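Long-range contacts in aldehyde dehydrogenase (Anabaena variabilis, PDB 4H7N), which probably oxidises aldehydes to carboxylic acids with NAD+ as the electron acceptor, as a member of the aldehyde dehydrogenase family: residues L322-K327 with M358-E363; A329-G334 with T349-V354. One frame throughout, in Å; residues are numbered along the deposited sequence.

Interaction 1: L322-K327 with M358-E363; sequences LDAVEK and MKVMTE
Asp323, near the C-terminal end of its helix, grips the backbone of Lys359 by a carboxylate oxygen: Lys359 N donates to Asp323 OD2 over 2.9 Å in a nearly straight bond (165°), on the syn side of that oxygen but 33° out of the carboxylate plane. CG of Asp323 stands anti to its backbone N (chi1 167°), which sets CG on the side of the loop. A water takes a second place on OD2, donating to it and accepting from Val360 N, so that one oxygen serves two successive amides of the loop, one of them indirectly. The other oxygen is held by the residue just past the helix: Lys327 NZ forms a salt bridge with Asp323 OD1 (2.9 Å) through the syn lone pair, and the same ammonium reaches Ser357 O. With both oxygens engaged, the carboxylate is probably held against rotation. The Lys359 chain crosses the Asp323 side chain at about a right angle, laying its methylenes against the carboxylate, CG 3.6 Å from Asp323 OD2. Selenomethionine Met358 supplies the apolar half. Extended beyond CG, it slides past Lys327 in the opposite direction, and its CE ends 3.5 Å from Lys327 O and 3.6 Å from Ala324 O. Its selenium lies 4.1 Å from Ala324 CB, which also meets Val360 CG1. The contact thus joins the end of helix 311-326 to the loop between strands 349-352 and 369-375, with Met351 of the first strand touching both Ala324 and Val360, and Ile369 of the second against Val360.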
loop_
_atom_site.group_PDB
_atom_site.type_symbol
_atom_site.label_atom_id
_atom_site.label_comp_id
_atom_site.label_asym_id
_atom_site.label_seq_id
_atom_site.Cartn_x
_atom_site.Cartn_y
_atom_site.Cartn_z
ATOM N N LEU A 322 29.181 13.535 22.136
ATOM C CA LEU A 322 29.952 12.897 23.229
ATOM C C LEU A 322 30.337 11.442 22.978
ATOM O O LEU A 322 31.496 11.047 23.203
ATOM C CB LEU A 322 29.194 12.986 24.547
ATOM C CG LEU A 322 29.013 14.403 25.100
ATOM C CD1 LEU A 322 28.076 14.360 26.304
ATOM C CD2 LEU A 322 30.318 15.082 25.490
ATOM N N ASP A 323 29.391 10.635 22.507
ATOM C CA ASP A 323 29.704 9.217 22.174
ATOM C C ASP A 323 30.843 9.178 21.134
ATOM O O ASP A 323 31.784 8.382 21.244
ATOM C CB ASP A 323 28.443 8.515 21.640
ATOM C CG ASP A 323 28.740 7.170 20.998
ATOM O OD1 ASP A 323 28.928 6.172 21.735
ATOM O OD2 ASP A 323 28.771 7.082 19.751
ATOM N N ALA A 324 30.749 10.048 20.116
ATOM C CA ALA A 324 31.778 10.137 19.067
ATOM C C ALA A 324 33.165 10.474 19.621
ATOM O O ALA A 324 34.156 9.789 19.320
ATOM C CB ALA A 324 31.382 11.154 17.999
ATOM N N VAL A 325 33.217 11.521 20.436
ATOM C CA VAL A 325 34.460 11.945 21.058
ATOM C C VAL A 325 35.028 10.846 21.969
ATOM O O VAL A 325 36.197 10.486 21.849
ATOM C CB VAL A 325 34.303 13.299 21.783
ATOM C CG1 VAL A 325 35.511 13.584 22.689
ATOM C CG2 VAL A 325 34.134 14.425 20.755
ATOM N N GLU A 326 34.201 10.270 22.833
ATOM C CA GLU A 326 34.642 9.121 23.616
ATOM C C GLU A 326 35.291 8.031 22.741
ATOM O O GLU A 326 36.193 7.362 23.182
ATOM C CB GLU A 326 33.464 8.546 24.424
ATOM C CG GLU A 326 33.656 7.137 24.995
ATOM C CD GLU A 326 34.609 7.086 26.174
ATOM O OE1 GLU A 326 35.207 8.143 26.509
ATOM O OE2 GLU A 326 34.769 5.986 26.775
ATOM N N LYS A 327 34.819 7.846 21.508
ATOM C CA LYS A 327 35.297 6.754 20.668
ATOM C C LYS A 327 36.405 7.178 19.708
ATOM O O LYS A 327 36.785 6.408 18.824
ATOM C CB LYS A 327 34.105 6.139 19.920
ATOM C CG LYS A 327 33.244 5.309 20.853
ATOM C CD LYS A 327 31.984 4.801 20.198
ATOM C CE LYS A 327 31.268 3.854 21.165
ATOM N NZ LYS A 327 29.869 3.701 20.665
HETATM N N MSE A 358 30.134 4.286 16.154
HETATM C CA MSE A 358 29.587 5.476 16.819
HETATM C C MSE A 358 28.127 5.733 16.451
HETATM O O MSE A 358 27.689 5.529 15.289
HETATM C CB MSE A 358 30.412 6.733 16.428
HETATM C CG MSE A 358 31.892 6.626 16.673
HETATM SE SE MSE A 358 32.834 8.082 15.712
HETATM C CE MSE A 358 34.588 7.660 16.464
ATOM N N LYS A 359 27.364 6.258 17.409
ATOM C CA LYS A 359 25.968 6.593 17.181
ATOM C C LYS A 359 25.773 7.570 16.073
ATOM O O LYS A 359 24.803 7.487 15.318
ATOM C CB LYS A 359 25.384 7.240 18.418
ATOM C CG LYS A 359 25.219 6.289 19.588
ATOM C CD LYS A 359 24.798 7.124 20.787
ATOM C CE LYS A 359 24.963 6.392 22.096
ATOM N NZ LYS A 359 23.666 5.777 22.450
ATOM N N VAL A 360 26.676 8.538 15.991
ATOM C CA VAL A 360 26.542 9.588 14.985
ATOM C C VAL A 360 26.592 9.044 13.540
ATOM O O VAL A 360 26.186 9.716 12.606
ATOM C CB VAL A 360 27.607 10.692 15.235
ATOM C CG1 VAL A 360 28.962 10.278 14.688
ATOM C CG2 VAL A 360 27.155 12.015 14.650
HETATM N N MSE A 361 27.133 7.846 13.362
HETATM C CA MSE A 361 27.168 7.183 12.061
HETATM C C MSE A 361 26.104 6.123 11.853
HETATM O O MSE A 361 26.000 5.549 10.757
HETATM C CB MSE A 361 28.607 6.688 11.848
HETATM C CG MSE A 361 29.398 7.966 11.539
HETATM SE SE MSE A 361 30.949 7.558 10.448
HETATM C CE MSE A 361 30.014 7.920 8.756
ATOM N N THR A 362 25.294 5.846 12.870
ATOM C CA THR A 362 24.327 4.784 12.748
ATOM C C THR A 362 22.901 5.221 13.118
ATOM O O THR A 362 22.002 4.924 12.371
ATOM C CB THR A 362 24.703 3.579 13.596
ATOM O OG1 THR A 362 24.764 3.975 14.958
ATOM C CG2 THR A 362 26.038 3.008 13.149
ATOM N N GLU A 363 22.693 5.920 14.229
ATOM C CA GLU A 363 21.351 6.346 14.632
ATOM C C GLU A 363 21.079 7.746 14.083
ATOM O O GLU A 363 21.995 8.535 13.966
ATOM C CB GLU A 363 21.207 6.328 16.153
ATOM C CG GLU A 363 21.415 4.921 16.733
ATOM C CD GLU A 363 21.572 4.892 18.251
ATOM O OE1 GLU A 363 21.218 5.868 18.940
ATOM O OE2 GLU A 363 22.067 3.862 18.761
HETATM O O HOH W 1 28.552 9.099 18.030
#

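Interaction 2: A329-G334 with T349-V354; sequences AVIHCG and TVMTNV
His332 and Thr352 meet through their polar ends, His332 NE2 lying 2.8 Å from Thr352 OG1 in an almost straight hydrogen bond (175°) in which either could be the donor. The two side chains cross at about a right angle, and Thr352 CG2 also approaches His332 NE2, at 3.5 Å. Val350 O lies at the ring's edge, near its plane, and accepts from His332 N (2.9 Å), while Val330 CG1 rests over one face, offset toward the rim. An alanine in place of His332 would probably leave Thr352 OG1 without this partner and Val330 CG1 without the ring it covers. Val330 and Thr352 form a hydrogen-bonded antiparallel pair, Val330 N to Thr352 O at 2.9 Å and Thr352 N to Val330 O at 3.0 Å. Strand 330-333 is thereby added antiparallel at the edge of a sheet whose other strands run parallel, within the α/β fold of the aldehyde dehydrogenase family. Next along is the non-hydrogen-bonded pair Ile331-Met351, whose side chains run side by side in the same direction, with Ile331 CD1 4.0 Å from Met351 CG. The selenomethionine chain bends at chi3 (-31°), and its CE meets Ala329 CB at 3.9 Å. Farther out, Ile321 and Val325 of helix 311-326 touch Ile331. On the face bearing Thr352, helix 279-292 brings Tyr283 to the His332 ring, their planes inclined at about 45°, and Ile287 against both His332 and Val350.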
loop_
_atom_site.group_PDB
_atom_site.type_symbol
_atom_site.label_atom_id
_atom_site.label_comp_id
_atom_site.label_asym_id
_atom_site.label_seq_id
_atom_site.Cartn_x
_atom_site.Cartn_y
_atom_site.Cartn_z
ATOM N N ALA A 329 36.617 10.404 17.943
ATOM C CA ALA A 329 36.364 11.399 16.866
ATOM C C ALA A 329 37.162 12.685 17.129
ATOM O O ALA A 329 37.471 12.996 18.272
ATOM C CB ALA A 329 34.886 11.702 16.743
ATOM N N VAL A 330 37.535 13.376 16.049
ATOM C CA VAL A 330 38.210 14.672 16.086
ATOM C C VAL A 330 37.227 15.726 15.596
ATOM O O VAL A 330 36.701 15.592 14.512
ATOM C CB VAL A 330 39.437 14.668 15.137
ATOM C CG1 VAL A 330 40.059 16.057 15.017
ATOM C CG2 VAL A 330 40.491 13.658 15.632
ATOM N N ILE A 331 36.971 16.754 16.391
ATOM C CA ILE A 331 36.054 17.825 16.034
ATOM C C ILE A 331 36.879 18.940 15.437
ATOM O O ILE A 331 37.746 19.469 16.113
ATOM C CB ILE A 331 35.361 18.428 17.280
ATOM C CG1 ILE A 331 34.680 17.334 18.132
ATOM C CG2 ILE A 331 34.426 19.574 16.904
ATOM C CD1 ILE A 331 33.366 16.867 17.666
ATOM N N HIS A 332 36.605 19.313 14.194
ATOM C CA HIS A 332 37.339 20.406 13.573
ATOM C C HIS A 332 36.681 21.764 13.748
ATOM O O HIS A 332 37.358 22.776 13.708
ATOM C CB HIS A 332 37.556 20.112 12.105
ATOM C CG HIS A 332 38.331 18.862 11.872
ATOM N ND1 HIS A 332 39.698 18.856 11.721
ATOM C CD2 HIS A 332 37.946 17.570 11.822
ATOM C CE1 HIS A 332 40.124 17.618 11.555
ATOM N NE2 HIS A 332 39.081 16.818 11.623
ATOM N N CYS A 333 35.371 21.792 13.927
ATOM C CA CYS A 333 34.636 23.039 14.079
ATOM C C CYS A 333 33.304 22.686 14.707
ATOM O O CYS A 333 32.812 21.539 14.614
ATOM C CB CYS A 333 34.447 23.782 12.730
ATOM S SG CYS A 333 33.430 22.957 11.443
ATOM N N GLY A 334 32.726 23.665 15.366
ATOM C CA GLY A 334 31.496 23.473 16.112
ATOM C C GLY A 334 31.620 22.435 17.213
ATOM O O GLY A 334 32.480 22.541 18.031
ATOM N N THR A 349 29.120 21.207 12.322
ATOM C CA THR A 349 30.164 20.457 12.975
ATOM C C THR A 349 30.759 19.461 12.012
ATOM O O THR A 349 30.038 18.592 11.519
ATOM C CB THR A 349 29.566 19.730 14.171
ATOM O OG1 THR A 349 29.024 20.696 15.080
ATOM C CG2 THR A 349 30.558 18.877 14.880
ATOM N N VAL A 350 32.061 19.602 11.710
ATOM C CA VAL A 350 32.803 18.613 10.899
ATOM C C VAL A 350 33.654 17.764 11.834
ATOM O O VAL A 350 34.435 18.312 12.617
ATOM C CB VAL A 350 33.708 19.283 9.853
ATOM C CG1 VAL A 350 34.484 18.247 9.043
ATOM C CG2 VAL A 350 32.878 20.173 8.942
HETATM N N MSE A 351 33.525 16.442 11.718
HETATM C CA MSE A 351 34.327 15.509 12.487
HETATM C C MSE A 351 34.975 14.479 11.605
HETATM O O MSE A 351 34.393 14.015 10.620
HETATM C CB MSE A 351 33.488 14.693 13.441
HETATM C CG MSE A 351 32.319 15.386 14.084
HETATM SE SE MSE A 351 31.412 14.125 15.359
HETATM C CE MSE A 351 31.734 12.453 14.551
ATOM N N THR A 352 36.165 14.055 11.992
ATOM C CA THR A 352 36.892 12.986 11.290
ATOM C C THR A 352 37.373 11.961 12.343
ATOM O O THR A 352 37.075 12.086 13.543
ATOM C CB THR A 352 38.079 13.520 10.432
ATOM O OG1 THR A 352 39.082 14.086 11.274
ATOM C CG2 THR A 352 37.629 14.596 9.386
ATOM N N ASN A 353 38.124 10.973 11.877
ATOM C CA ASN A 353 38.445 9.790 12.664
ATOM C C ASN A 353 37.174 9.147 13.210
ATOM O O ASN A 353 37.061 8.898 14.390
ATOM C CB ASN A 353 39.363 10.171 13.799
ATOM C CG ASN A 353 40.255 9.025 14.225
ATOM O OD1 ASN A 353 40.924 8.413 13.397
ATOM N ND2 ASN A 353 40.273 8.730 15.525
ATOM N N VAL A 354 36.189 8.955 12.333
ATOM C CA VAL A 354 34.857 8.436 12.727
ATOM C C VAL A 354 34.665 7.061 12.112
ATOM O O VAL A 354 35.410 6.668 11.194
ATOM C CB VAL A 354 33.715 9.362 12.299
ATOM C CG1 VAL A 354 33.801 10.692 13.022
ATOM C CG2 VAL A 354 33.729 9.613 10.787
#

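Overall arrangement
From the N terminus, the chain leaves helix 311-326 through the first half of interaction 1 and enters edge strand 330-333, the first half of interaction 2. It returns along strand 349-352, closing the shorter loop, and then reaches 358-363, which closes the longer one. Interaction 2 is therefore nested inside interaction 1, their centres about 11 Å apart. The two share a boundary: Ala324 O and Ala329 N, 2.9 Å apart, probably hydrogen-bond at the helix-to-strand turn, while Val360 CG1 packs on Met351 CE at 3.5 Å. Together they tie one helix to the sheet's antiparallel edge and to the loop leading into strand 369-375.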